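SIS domain protein (Listeria monocytogenes str. 4b F2365, PDB 3FXA) is a SIS-domain protein that probably binds sugar phosphates and may isomerise them. Local coordinates at residues V28-T37 with D138-S146; I95-N104 with L122-I133. All blocks are in the same frame, centred on the assembly; numbering follows the deposited sequence.

Interaction 1. Residues V28-T37 with D138-S146; sequences VTSEEALVKT and DIFFPVSVS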
ATOM      1  N   VAL A  28       7.002   7.203  30.375  1.00 18.23           N
ATOM      2  CA  VAL A  28       6.264   6.029  29.886  1.00 17.70           C
ATOM      3  C   VAL A  28       7.102   5.056  29.032  1.00 16.86           C
ATOM      4  O   VAL A  28       6.653   3.939  28.760  1.00 20.14           O
ATOM      5  CB  VAL A  28       5.000   6.485  29.121  1.00 17.47           C
ATOM      6  CG1 VAL A  28       4.170   7.492  29.995  1.00 19.49           C
ATOM      7  CG2 VAL A  28       5.379   7.094  27.775  1.00 19.51           C
ATOM      8  N   THR A  29       8.293   5.479  28.603  1.00 14.83           N
ATOM      9  CA  THR A  29       9.234   4.625  27.899  1.00 13.58           C
ATOM     10  C   THR A  29      10.282   4.070  28.888  1.00 14.98           C
ATOM     11  O   THR A  29      10.383   4.531  30.066  1.00 16.70           O
ATOM     12  CB  THR A  29       9.930   5.367  26.726  1.00 13.87           C
ATOM     13  OG1 THR A  29      10.569   6.552  27.213  1.00 16.55           O
ATOM     14  CG2 THR A  29       8.952   5.783  25.636  1.00 12.84           C
ATOM     15  N   SER A  30      11.049   3.092  28.395  1.00 16.29           N
ATOM     16  CA  SER A  30      12.128   2.433  29.129  1.00 16.56           C
ATOM     17  C   SER A  30      13.463   2.897  28.590  1.00 16.01           C
ATOM     18  O   SER A  30      13.755   2.704  27.395  1.00 16.93           O
ATOM     19  CB  SER A  30      12.037   0.900  28.990  1.00 16.89           C
ATOM     20  OG  SER A  30      13.227   0.265  29.458  1.00 15.64           O
ATOM     21  N   GLU A  31      14.303   3.484  29.463  1.00 16.67           N
ATOM     22  CA  GLU A  31      15.651   3.880  29.034  1.00 15.60           C
ATOM     23  C   GLU A  31      16.483   2.714  28.470  1.00 15.98           C
ATOM     24  O   GLU A  31      17.132   2.869  27.436  1.00 16.59           O
ATOM     25  CB  GLU A  31      16.411   4.587  30.164  1.00 17.69           C
ATOM     26  CG  GLU A  31      15.814   5.941  30.437  1.00 16.14           C
ATOM     27  CD  GLU A  31      16.573   6.756  31.472  1.00 23.04           C
ATOM     28  OE1 GLU A  31      17.457   6.197  32.152  1.00 21.79           O
ATOM     29  OE2 GLU A  31      16.257   7.971  31.593  1.00 23.86           O
ATOM     30  N   GLU A  32      16.437   1.566  29.148  1.00 16.22           N
ATOM     31  CA  GLU A  32      17.129   0.360  28.680  1.00 17.28           C
ATOM     32  C   GLU A  32      16.648   0.006  27.266  1.00 16.36           C
ATOM     33  O   GLU A  32      17.466  -0.175  26.345  1.00 15.99           O
ATOM     34  CB  GLU A  32      16.966  -0.810  29.676  1.00 17.48           C
ATOM     35  CG  GLU A  32      17.893  -0.673  30.896  1.00 26.57           C
ATOM     36  CD  GLU A  32      17.803  -1.856  31.852  1.00 33.82           C
ATOM     37  OE1 GLU A  32      16.674  -2.247  32.222  1.00 36.79           O
ATOM     38  OE2 GLU A  32      18.867  -2.381  32.249  1.00 40.81           O
ATOM     39  N   ALA A  33      15.332  -0.036  27.062  1.00 17.06           N
ATOM     40  CA  ALA A  33      14.781  -0.370  25.720  1.00 16.16           C
ATOM     41  C   ALA A  33      15.164   0.633  24.638  1.00 15.55           C
ATOM     42  O   ALA A  33      15.471   0.256  23.526  1.00 17.21           O
ATOM     43  CB  ALA A  33      13.271  -0.546  25.771  1.00 16.85           C
ATOM     44  N   LEU A  34      15.145   1.929  24.968  1.00 15.24           N
ATOM     45  CA  LEU A  34      15.534   2.992  24.024  1.00 16.08           C
ATOM     46  C   LEU A  34      16.967   2.798  23.518  1.00 15.86           C
ATOM     47  O   LEU A  34      17.243   2.806  22.300  1.00 15.90           O
ATOM     48  CB  LEU A  34      15.373   4.372  24.693  1.00 13.44           C
ATOM     49  CG  LEU A  34      13.921   4.810  24.942  1.00 14.50           C
ATOM     50  CD1 LEU A  34      13.786   5.904  26.016  1.00 17.95           C
ATOM     51  CD2 LEU A  34      13.265   5.301  23.645  1.00 14.66           C
ATOM     52  N   VAL A  35      17.881   2.571  24.451  1.00 16.39           N
ATOM     53  CA  VAL A  35      19.290   2.381  24.106  1.00 15.82           C
ATOM     54  C   VAL A  35      19.521   1.078  23.329  1.00 16.70           C
ATOM     55  O   VAL A  35      20.193   1.090  22.281  1.00 17.38           O
ATOM     56  CB  VAL A  35      20.179   2.454  25.361  1.00 13.89           C
ATOM     57  CG1 VAL A  35      21.619   2.039  25.017  1.00 17.21           C
ATOM     58  CG2 VAL A  35      20.094   3.889  25.951  1.00 18.32           C
ATOM     59  N   LYS A  36      18.919  -0.013  23.818  1.00 16.33           N
ATOM     60  CA  LYS A  36      19.047  -1.331  23.175  1.00 17.42           C
ATOM     61  C   LYS A  36      18.496  -1.286  21.755  1.00 16.97           C
ATOM     62  O   LYS A  36      19.114  -1.831  20.826  1.00 16.75           O
ATOM     63  CB  LYS A  36      18.378  -2.457  23.972  1.00 18.36           C
ATOM     64  CG  LYS A  36      19.125  -2.963  25.196  1.00 25.46           C
ATOM     65  CD  LYS A  36      18.608  -4.378  25.541  1.00 32.59           C
ATOM     66  CE  LYS A  36      19.250  -4.972  26.785  1.00 34.98           C
ATOM     67  NZ  LYS A  36      18.865  -6.409  26.953  1.00 38.80           N
ATOM     68  N   THR A  37      17.382  -0.572  21.566  1.00 17.06           N
ATOM     69  CA  THR A  37      16.783  -0.439  20.237  1.00 16.00           C
ATOM     70  C   THR A  37      17.712   0.324  19.284  1.00 15.26           C
ATOM     71  O   THR A  37      17.872  -0.084  18.137  1.00 15.13           O
ATOM     72  CB  THR A  37      15.366   0.191  20.340  1.00 16.73           C
ATOM     73  OG1 THR A  37      14.557  -0.652  21.189  1.00 17.14           O
ATOM     74  CG2 THR A  37      14.702   0.367  18.987  1.00 15.15           C
ATOM     75  N   ASP A 138      11.998  -9.824  22.292  1.00 16.92           N
ATOM     76  CA  ASP A 138      13.409  -9.781  22.711  1.00 16.65           C
ATOM     77  C   ASP A 138      13.684  -8.406  23.338  1.00 17.20           C
ATOM     78  O   ASP A 138      14.513  -8.294  24.241  1.00 18.41           O
ATOM     79  CB  ASP A 138      14.324 -10.037  21.531  1.00 17.57           C
ATOM     80  CG  ASP A 138      14.121 -11.410  20.949  1.00 16.99           C
ATOM     81  OD1 ASP A 138      14.185 -12.397  21.727  1.00 19.06           O
ATOM     82  OD2 ASP A 138      13.868 -11.516  19.738  1.00 19.42           O
ATOM     83  N   ILE A 139      13.025  -7.379  22.804  1.00 16.69           N
ATOM     84  CA  ILE A 139      13.031  -6.032  23.395  1.00 14.74           C
ATOM     85  C   ILE A 139      11.568  -5.611  23.559  1.00 13.55           C
ATOM     86  O   ILE A 139      10.875  -5.368  22.553  1.00 15.82           O
ATOM     87  CB  ILE A 139      13.775  -4.984  22.541  1.00 15.22           C
ATOM     88  CG1 ILE A 139      15.237  -5.364  22.330  1.00 16.92           C
ATOM     89  CG2 ILE A 139      13.732  -3.613  23.207  1.00 18.06           C
ATOM     90  CD1 ILE A 139      15.914  -4.552  21.239  1.00 20.39           C
ATOM     91  N   PHE A 140      11.085  -5.569  24.799  1.00 15.87           N
ATOM     92  CA  PHE A 140       9.774  -4.992  25.129  1.00 15.66           C
ATOM     93  C   PHE A 140      10.045  -3.468  25.156  1.00 17.10           C
ATOM     94  O   PHE A 140      10.933  -2.997  25.900  1.00 16.65           O
ATOM     95  CB  PHE A 140       9.245  -5.510  26.480  1.00 14.75           C
ATOM     96  CG  PHE A 140       8.122  -4.698  27.076  1.00 15.19           C
ATOM     97  CD1 PHE A 140       7.033  -4.276  26.323  1.00 16.28           C
ATOM     98  CD2 PHE A 140       8.148  -4.379  28.446  1.00 14.74           C
ATOM     99  CE1 PHE A 140       5.991  -3.538  26.903  1.00 19.93           C
ATOM    100  CE2 PHE A 140       7.108  -3.661  29.037  1.00 20.05           C
ATOM    101  CZ  PHE A 140       6.039  -3.229  28.267  1.00 19.37           C
ATOM    102  N   PHE A 141       9.309  -2.746  24.306  1.00 16.48           N
ATOM    103  CA  PHE A 141       9.457  -1.307  24.102  1.00 15.32           C
ATOM    104  C   PHE A 141       8.158  -0.658  24.594  1.00 15.80           C
ATOM    105  O   PHE A 141       7.218  -0.458  23.806  1.00 15.19           O
ATOM    106  CB  PHE A 141       9.757  -1.021  22.630  1.00 15.71           C
ATOM    107  CG  PHE A 141      10.207   0.408  22.342  1.00 12.76           C
ATOM    108  CD1 PHE A 141       9.297   1.488  22.354  1.00 16.13           C
ATOM    109  CD2 PHE A 141      11.524   0.668  21.967  1.00 15.65           C
ATOM    110  CE1 PHE A 141       9.709   2.805  22.057  1.00 17.81           C
ATOM    111  CE2 PHE A 141      11.960   1.987  21.664  1.00 17.85           C
ATOM    112  CZ  PHE A 141      11.055   3.060  21.700  1.00 15.22           C
ATOM    113  N   PRO A 142       8.089  -0.336  25.901  1.00 17.24           N
ATOM    114  CA  PRO A 142       6.875   0.285  26.434  1.00 17.09           C
ATOM    115  C   PRO A 142       6.628   1.703  25.920  1.00 16.99           C
ATOM    116  O   PRO A 142       7.559   2.486  25.783  1.00 16.75           O
ATOM    117  CB  PRO A 142       7.119   0.321  27.951  1.00 17.35           C
ATOM    118  CG  PRO A 142       8.605   0.208  28.085  1.00 18.45           C
ATOM    119  CD  PRO A 142       9.052  -0.649  26.980  1.00 17.30           C
ATOM    120  N   VAL A 143       5.375   1.999  25.617  1.00 16.72           N
ATOM    121  CA  VAL A 143       4.922   3.338  25.200  1.00 16.59           C
ATOM    122  C   VAL A 143       3.446   3.399  25.588  1.00 16.12           C
ATOM    123  O   VAL A 143       2.713   2.425  25.358  1.00 19.12           O
ATOM    124  CB  VAL A 143       5.106   3.599  23.683  1.00 16.41           C
ATOM    125  CG1 VAL A 143       4.615   2.419  22.856  1.00 24.08           C
ATOM    126  CG2 VAL A 143       4.426   4.973  23.226  1.00 18.13           C
ATOM    127  N   SER A 144       3.015   4.494  26.209  1.00 16.98           N
ATOM    128  CA  SER A 144       1.630   4.628  26.635  1.00 15.79           C
ATOM    129  C   SER A 144       1.273   6.093  26.773  1.00 16.76           C
ATOM    130  O   SER A 144       2.167   6.945  26.764  1.00 16.66           O
ATOM    131  CB  SER A 144       1.378   3.864  27.956  1.00 15.95           C
ATOM    132  OG  SER A 144       2.022   4.488  29.067  1.00 15.15           O
ATOM    133  N   VAL A 145      -0.030   6.346  26.844  1.00 17.64           N
ATOM    134  CA  VAL A 145      -0.614   7.681  27.030  1.00 18.83           C
ATOM    135  C   VAL A 145      -1.692   7.581  28.109  1.00 20.37           C
ATOM    136  O   VAL A 145      -2.398   6.563  28.201  1.00 20.33           O
ATOM    137  CB  VAL A 145      -1.169   8.238  25.709  1.00 20.93           C
ATOM    138  CG1 VAL A 145      -0.038   8.338  24.671  1.00 16.48           C
ATOM    139  CG2 VAL A 145      -2.297   7.371  25.155  1.00 17.58           C
ATOM    140  N   SER A 146      -1.779   8.621  28.936  1.00 22.29           N
ATOM    141  CA  SER A 146      -2.729   8.691  30.054  1.00 25.14           C
ATOM    142  C   SER A 146      -4.058   9.379  29.722  1.00 26.60           C
ATOM    143  O   SER A 146      -5.025   9.228  30.476  1.00 27.34           O
ATOM    144  CB  SER A 146      -2.073   9.438  31.218  1.00 24.74           C
ATOM    145  OG  SER A 146      -1.688  10.748  30.831  1.00 26.62           O
TER
HETATM  146  O   HOH W   1       4.289   3.038  29.745  1.00 21.07           O
HETATM  147  O   HOH W   2      10.266   2.152  25.639  1.00 21.22           O

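Interaction 2. Residues I95-N104 with L122-I133; sequences ILILISKGGN and LIGVTENPDSVI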
ATOM      1  N   ILE A  95      14.891  -7.561  12.058  1.00 16.85           N
ATOM      2  CA  ILE A  95      14.251  -7.101  13.275  1.00 16.48           C
ATOM      3  C   ILE A  95      12.769  -6.955  12.973  1.00 16.18           C
ATOM      4  O   ILE A  95      12.430  -6.182  12.083  1.00 18.42           O
ATOM      5  CB  ILE A  95      14.794  -5.735  13.725  1.00 17.44           C
ATOM      6  CG1 ILE A  95      16.329  -5.794  13.956  1.00 19.00           C
ATOM      7  CG2 ILE A  95      14.050  -5.295  14.984  1.00 16.00           C
ATOM      8  CD1 ILE A  95      16.982  -4.469  14.350  1.00 18.79           C
ATOM      9  N   LEU A  96      11.918  -7.737  13.649  1.00 13.15           N
ATOM     10  CA  LEU A  96      10.467  -7.612  13.521  1.00 13.40           C
ATOM     11  C   LEU A  96       9.984  -6.682  14.632  1.00 13.52           C
ATOM     12  O   LEU A  96      10.309  -6.907  15.806  1.00 14.45           O
ATOM     13  CB  LEU A  96       9.772  -8.980  13.598  1.00 14.99           C
ATOM     14  CG  LEU A  96       8.240  -9.018  13.556  1.00 15.02           C
ATOM     15  CD1 LEU A  96       7.692  -8.488  12.216  1.00 14.23           C
ATOM     16  CD2 LEU A  96       7.711 -10.427  13.836  1.00 17.93           C
ATOM     17  N   ILE A  97       9.262  -5.640  14.246  1.00 14.25           N
ATOM     18  CA  ILE A  97       8.666  -4.686  15.169  1.00 14.45           C
ATOM     19  C   ILE A  97       7.154  -4.841  15.058  1.00 14.18           C
ATOM     20  O   ILE A  97       6.566  -4.621  13.980  1.00 14.97           O
ATOM     21  CB  ILE A  97       9.085  -3.222  14.895  1.00 13.43           C
ATOM     22  CG1 ILE A  97      10.616  -3.091  14.874  1.00 12.60           C
ATOM     23  CG2 ILE A  97       8.421  -2.282  15.931  1.00 16.02           C
ATOM     24  CD1 ILE A  97      11.152  -1.633  14.738  1.00 15.29           C
ATOM     25  N   LEU A  98       6.529  -5.262  16.160  1.00 13.96           N
ATOM     26  CA  LEU A  98       5.074  -5.394  16.226  1.00 14.66           C
ATOM     27  C   LEU A  98       4.525  -4.226  17.041  1.00 16.43           C
ATOM     28  O   LEU A  98       4.939  -4.020  18.180  1.00 17.21           O
ATOM     29  CB  LEU A  98       4.678  -6.723  16.841  1.00 14.03           C
ATOM     30  CG  LEU A  98       5.162  -7.968  16.079  1.00 17.81           C
ATOM     31  CD1 LEU A  98       4.669  -9.225  16.785  1.00 16.06           C
ATOM     32  CD2 LEU A  98       4.725  -7.997  14.599  1.00 16.65           C
ATOM     33  N   ILE A  99       3.592  -3.470  16.452  1.00 15.13           N
ATOM     34  CA  ILE A  99       2.985  -2.281  17.100  1.00 13.94           C
ATOM     35  C   ILE A  99       1.528  -2.597  17.413  1.00 15.97           C
ATOM     36  O   ILE A  99       0.707  -2.803  16.506  1.00 15.42           O
ATOM     37  CB  ILE A  99       3.041  -1.000  16.247  1.00 14.94           C
ATOM     38  CG1 ILE A  99       4.475  -0.693  15.814  1.00 13.42           C
ATOM     39  CG2 ILE A  99       2.440   0.209  17.043  1.00 14.29           C
ATOM     40  CD1 ILE A  99       4.621   0.475  14.869  1.00 14.66           C
ATOM     41  N   SER A 100       1.242  -2.735  18.698  1.00 16.23           N
ATOM     42  CA  SER A 100      -0.099  -3.034  19.181  1.00 16.47           C
ATOM     43  C   SER A 100      -0.300  -2.399  20.540  1.00 18.03           C
ATOM     44  O   SER A 100       0.354  -2.819  21.490  1.00 17.70           O
ATOM     45  CB  SER A 100      -0.278  -4.551  19.278  1.00 16.70           C
ATOM     46  OG  SER A 100      -1.405  -4.848  20.069  1.00 16.95           O
ATOM     47  N   LYS A 101      -1.222  -1.435  20.646  1.00 18.71           N
ATOM     48  CA  LYS A 101      -1.462  -0.728  21.921  1.00 17.55           C
ATOM     49  C   LYS A 101      -1.744  -1.696  23.052  1.00 17.41           C
ATOM     50  O   LYS A 101      -1.007  -1.709  24.017  1.00 17.02           O
ATOM     51  CB  LYS A 101      -2.592   0.305  21.801  1.00 19.27           C
ATOM     52  CG  LYS A 101      -2.824   1.197  23.019  1.00 20.17           C
ATOM     53  CD  LYS A 101      -3.929   2.188  22.659  1.00 22.22           C
ATOM     54  CE  LYS A 101      -4.344   3.121  23.774  1.00 27.38           C
ATOM     55  NZ  LYS A 101      -4.844   2.429  24.976  1.00 26.07           N
ATOM     56  N   GLY A 102      -2.789  -2.518  22.925  1.00 17.63           N
ATOM     57  CA  GLY A 102      -3.112  -3.520  23.938  1.00 19.27           C
ATOM     58  C   GLY A 102      -2.166  -4.720  23.978  1.00 18.99           C
ATOM     59  O   GLY A 102      -2.174  -5.451  24.966  1.00 21.53           O
ATOM     60  N   GLY A 103      -1.390  -4.941  22.906  1.00 19.49           N
ATOM     61  CA  GLY A 103      -0.380  -6.008  22.816  1.00 18.80           C
ATOM     62  C   GLY A 103      -0.863  -7.431  22.579  1.00 19.77           C
ATOM     63  O   GLY A 103      -0.062  -8.374  22.621  1.00 18.84           O
ATOM     64  N   ASN A 104      -2.164  -7.602  22.368  1.00 19.90           N
ATOM     65  CA  ASN A 104      -2.759  -8.920  22.131  1.00 18.89           C
ATOM     66  C   ASN A 104      -3.533  -9.003  20.808  1.00 18.70           C
ATOM     67  O   ASN A 104      -4.319  -9.941  20.633  1.00 18.66           O
ATOM     68  CB  ASN A 104      -3.659  -9.273  23.329  1.00 19.20           C
ATOM     69  CG  ASN A 104      -2.868  -9.563  24.615  1.00 19.83           C
ATOM     70  OD1 ASN A 104      -1.846 -10.262  24.611  1.00 21.56           O
ATOM     71  ND2 ASN A 104      -3.390  -9.088  25.729  1.00 20.26           N
ATOM     72  N   LEU A 122      12.659  -9.775  17.864  1.00 17.72           N
ATOM     73  CA  LEU A 122      11.315  -9.212  18.057  1.00 17.76           C
ATOM     74  C   LEU A 122      11.344  -7.991  19.005  1.00 17.64           C
ATOM     75  O   LEU A 122      11.821  -8.096  20.139  1.00 16.27           O
ATOM     76  CB  LEU A 122      10.358 -10.273  18.608  1.00 17.32           C
ATOM     77  CG  LEU A 122       8.909  -9.846  18.872  1.00 18.64           C
ATOM     78  CD1 LEU A 122       8.309  -9.182  17.607  1.00 17.86           C
ATOM     79  CD2 LEU A 122       8.067 -10.993  19.373  1.00 15.60           C
ATOM     80  N   ILE A 123      10.840  -6.848  18.529  1.00 15.87           N
ATOM     81  CA  ILE A 123      10.664  -5.634  19.352  1.00 16.14           C
ATOM     82  C   ILE A 123       9.150  -5.509  19.483  1.00 15.84           C
ATOM     83  O   ILE A 123       8.465  -5.467  18.472  1.00 14.48           O
ATOM     84  CB  ILE A 123      11.271  -4.370  18.713  1.00 16.06           C
ATOM     85  CG1 ILE A 123      12.789  -4.513  18.571  1.00 16.52           C
ATOM     86  CG2 ILE A 123      10.962  -3.121  19.568  1.00 13.71           C
ATOM     87  CD1 ILE A 123      13.518  -3.310  18.042  1.00 19.19           C
ATOM     88  N   GLY A 124       8.624  -5.535  20.711  1.00 14.35           N
ATOM     89  CA  GLY A 124       7.186  -5.429  20.938  1.00 13.73           C
ATOM     90  C   GLY A 124       6.842  -4.043  21.449  1.00 14.28           C
ATOM     91  O   GLY A 124       7.235  -3.695  22.571  1.00 13.97           O
ATOM     92  N   VAL A 125       6.100  -3.281  20.649  1.00 14.89           N
ATOM     93  CA  VAL A 125       5.733  -1.890  20.969  1.00 15.49           C
ATOM     94  C   VAL A 125       4.287  -1.868  21.472  1.00 17.22           C
ATOM     95  O   VAL A 125       3.341  -1.921  20.685  1.00 17.02           O
ATOM     96  CB  VAL A 125       5.922  -0.962  19.757  1.00 14.22           C
ATOM     97  CG1 VAL A 125       5.569   0.463  20.139  1.00 14.06           C
ATOM     98  CG2 VAL A 125       7.352  -1.061  19.212  1.00 16.71           C
ATOM     99  N   THR A 126       4.126  -1.748  22.787  1.00 17.87           N
ATOM    100  CA  THR A 126       2.820  -1.847  23.418  1.00 17.96           C
ATOM    101  C   THR A 126       2.773  -1.134  24.771  1.00 18.28           C
ATOM    102  O   THR A 126       3.824  -0.855  25.354  1.00 20.85           O
ATOM    103  CB  THR A 126       2.428  -3.358  23.578  1.00 19.31           C
ATOM    104  OG1 THR A 126       1.126  -3.469  24.164  1.00 20.33           O
ATOM    105  CG2 THR A 126       3.442  -4.166  24.398  1.00 19.84           C
ATOM    106  N   GLU A 127       1.567  -0.831  25.243  1.00 18.94           N
ATOM    107  CA  GLU A 127       1.400  -0.222  26.586  1.00 18.77           C
ATOM    108  C   GLU A 127       1.389  -1.279  27.687  1.00 19.96           C
ATOM    109  O   GLU A 127       1.731  -0.978  28.839  1.00 19.90           O
ATOM    110  CB  GLU A 127       0.100   0.625  26.684  1.00 18.83           C
ATOM    111  CG  GLU A 127      -1.223  -0.142  26.905  1.00 21.46           C
ATOM    112  CD  GLU A 127      -2.483   0.712  26.801  1.00 23.86           C
ATOM    113  OE1 GLU A 127      -2.419   1.964  26.683  1.00 26.18           O
ATOM    114  OE2 GLU A 127      -3.567   0.114  26.868  1.00 28.63           O
ATOM    115  N   ASN A 128       1.017  -2.506  27.311  1.00 20.06           N
ATOM    116  CA  ASN A 128       0.709  -3.594  28.241  1.00 18.50           C
ATOM    117  C   ASN A 128       1.871  -4.561  28.522  1.00 18.92           C
ATOM    118  O   ASN A 128       2.164  -5.428  27.676  1.00 18.00           O
ATOM    119  CB  ASN A 128      -0.545  -4.319  27.693  1.00 19.06           C
ATOM    120  CG  ASN A 128      -1.112  -5.369  28.630  1.00 20.06           C
ATOM    121  OD1 ASN A 128      -0.735  -5.474  29.799  1.00 26.91           O
ATOM    122  ND2 ASN A 128      -2.052  -6.164  28.103  1.00 24.79           N
ATOM    123  N   PRO A 129       2.511  -4.451  29.724  1.00 19.20           N
ATOM    124  CA  PRO A 129       3.653  -5.329  30.033  1.00 19.95           C
ATOM    125  C   PRO A 129       3.314  -6.825  30.239  1.00 20.12           C
ATOM    126  O   PRO A 129       4.237  -7.656  30.222  1.00 21.07           O
ATOM    127  CB  PRO A 129       4.228  -4.702  31.316  1.00 21.29           C
ATOM    128  CG  PRO A 129       3.087  -4.116  31.972  1.00 19.53           C
ATOM    129  CD  PRO A 129       2.146  -3.643  30.917  1.00 19.83           C
ATOM    130  N   ASP A 130       2.027  -7.145  30.439  1.00 19.19           N
ATOM    131  CA  ASP A 130       1.520  -8.519  30.627  1.00 20.57           C
ATOM    132  C   ASP A 130       0.915  -9.105  29.333  1.00 19.63           C
ATOM    133  O   ASP A 130       0.332 -10.194  29.357  1.00 20.13           O
ATOM    134  CB  ASP A 130       0.489  -8.534  31.763  1.00 21.86           C
ATOM    135  CG  ASP A 130       1.059  -7.970  33.074  1.00 24.05           C
ATOM    136  OD1 ASP A 130       2.215  -8.296  33.427  1.00 30.71           O
ATOM    137  OD2 ASP A 130       0.362  -7.190  33.749  1.00 32.82           O
ATOM    138  N   SER A 131       1.037  -8.368  28.226  1.00 19.57           N
ATOM    139  CA  SER A 131       0.576  -8.835  26.913  1.00 18.69           C
ATOM    140  C   SER A 131       1.543  -9.857  26.309  1.00 18.58           C
ATOM    141  O   SER A 131       2.725  -9.931  26.677  1.00 19.78           O
ATOM    142  CB  SER A 131       0.428  -7.652  25.948  1.00 15.48           C
ATOM    143  OG  SER A 131       1.678  -7.023  25.595  1.00 17.74           O
ATOM    144  N   VAL A 132       1.031 -10.611  25.332  1.00 18.77           N
ATOM    145  CA  VAL A 132       1.825 -11.613  24.613  1.00 17.20           C
ATOM    146  C   VAL A 132       3.003 -10.959  23.884  1.00 16.66           C
ATOM    147  O   VAL A 132       4.133 -11.434  23.986  1.00 18.33           O
ATOM    148  CB  VAL A 132       0.934 -12.427  23.627  1.00 17.48           C
ATOM    149  CG1 VAL A 132       1.798 -13.264  22.670  1.00 18.74           C
ATOM    150  CG2 VAL A 132      -0.018 -13.286  24.408  1.00 17.77           C
ATOM    151  N   ILE A 133       2.729  -9.847  23.197  1.00 17.19           N
ATOM    152  CA  ILE A 133       3.737  -9.089  22.452  1.00 17.02           C
ATOM    153  C   ILE A 133       4.867  -8.612  23.397  1.00 17.73           C
ATOM    154  O   ILE A 133       6.035  -8.771  23.073  1.00 17.98           O
ATOM    155  CB  ILE A 133       3.077  -7.924  21.623  1.00 16.17           C
ATOM    156  CG1 ILE A 133       2.322  -8.527  20.431  1.00 14.42           C
ATOM    157  CG2 ILE A 133       4.123  -6.924  21.169  1.00 15.95           C
ATOM    158  CD1 ILE A 133       1.572  -7.568  19.535  1.00 18.63           C
TER

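Interaction 1. Residues V28-T37 with D138-S146
At the edge strand 139-142 of the parallel sheet of the SIS domain, the first turns of helix 31-43 pack against the strand through Ala33; the axes of helix 31-37 and strand 139-142 approach to 7.9 Å at 120°. Ala33 CB lies 3.4 Å from Phe140 O and also meets Ile139 CG2. One turn on, Thr37 OG1 comes to the edge of the Phe141 ring, in its plane, 3.4 Å from CD2. With OG1 anti to its own carbonyl carbon (chi1 -58°), Thr37 turns the hydroxyl back to donate to Ala33 O, which also accepts Thr37 N from the opposite face of the carbonyl. Leu34 CD2 approaches Phe141 CZ obliquely at 3.7 Å. At the helix start, Ser30 OG caps Ala33 N while its CB rests on Pro142 CG at 3.6 Å. Direct polar pairing gives way to water here: one water accepts from Ser30 N and donates to Pro142 O (2.7 Å), and another joins Val28 O to Ser144 OG. Beyond the strand, Val28 CG2 reaches Ser144 O at 3.4 Å. Phe141 stacks on Phe167 of helix 157-177, the strand pairs with strand 121-126, and Trp15 of the second subunit packs on Thr29 and Leu34.

Interaction 2. Residues I95-N104 with L122-I133
Ile95 opens the contact by setting CG2 against Ile123 CD1 at 3.7 Å. Leu96 O then accepts Ile123 N, and the two leucines, Leu96 and Leu122, lie side by side pointing the same way. Ile97 sends CG2, anti to its backbone N, onto Val125 CG2, whereas Leu98, on the other face, crosses Leu122 at about a right angle, with CG 3.7 Å from Leu122 CD1. The Leu98 backbone takes Ile123 O through its N and gives its O to Val125 N, a nearly straight bond of 2.8 Å. This alternation, with axes 4.7 Å apart at 16°, is that of two neighbouring parallel strands in a Rossmann-like α/β sheet, the architecture of SIS domains. Ile99 packs along Val125, and Ser100 N closes the strand pairing on Val125 O. Ser100 CB meets Ile133 CD1 at 3.5 Å, while its hydroxyl bonds to Thr105. From here the loops at the C-terminal strand ends interlock. Lys101 O receives Glu127 N in its carbonyl plane; the lysine chain runs extended to a bend at chi4 (-59°), and NZ forms a salt bridge with Glu127 OE1 at 3.0 Å, from the syn side but tilted out of the carboxylate plane. Gly102 O is met by Asn128 ND2, in the amide plane of the asparagine. Gly103, with positive phi, lies against Ser131 and Thr126; its O accepts Ile133 N. Asn104 OD1 takes Val132 N at 3.0 Å in an almost linear bond (179°), gripping the first turn of helix 132-136, whose N-cap is Ser131.

In the fold
The centres of interactions 1 and 2 lie about 10 Å apart, and both belong to one five-stranded parallel sheet ordered 74-76, 48-51, 95-99, 121-126, 139-142. Interaction 2 joins the third and fourth of these; interaction 1 sets helix 31-43 against the last. Along the chain, 28-37 comes first and 138-146 last, with both segments of interaction 2 between them. They touch directly: Phe141 N lies 2.9 Å from Gly124 O, a probable hydrogen bond, and Val143 CG1 lies 3.5 Å from Val125 CG1. Helix 132-136 leads from one contact into strand 139-142 of the other. Together they tie the sheet's centre to its edge; the second subunit packs on residues 29-35, in the loop and helix that lie against strand 139-142.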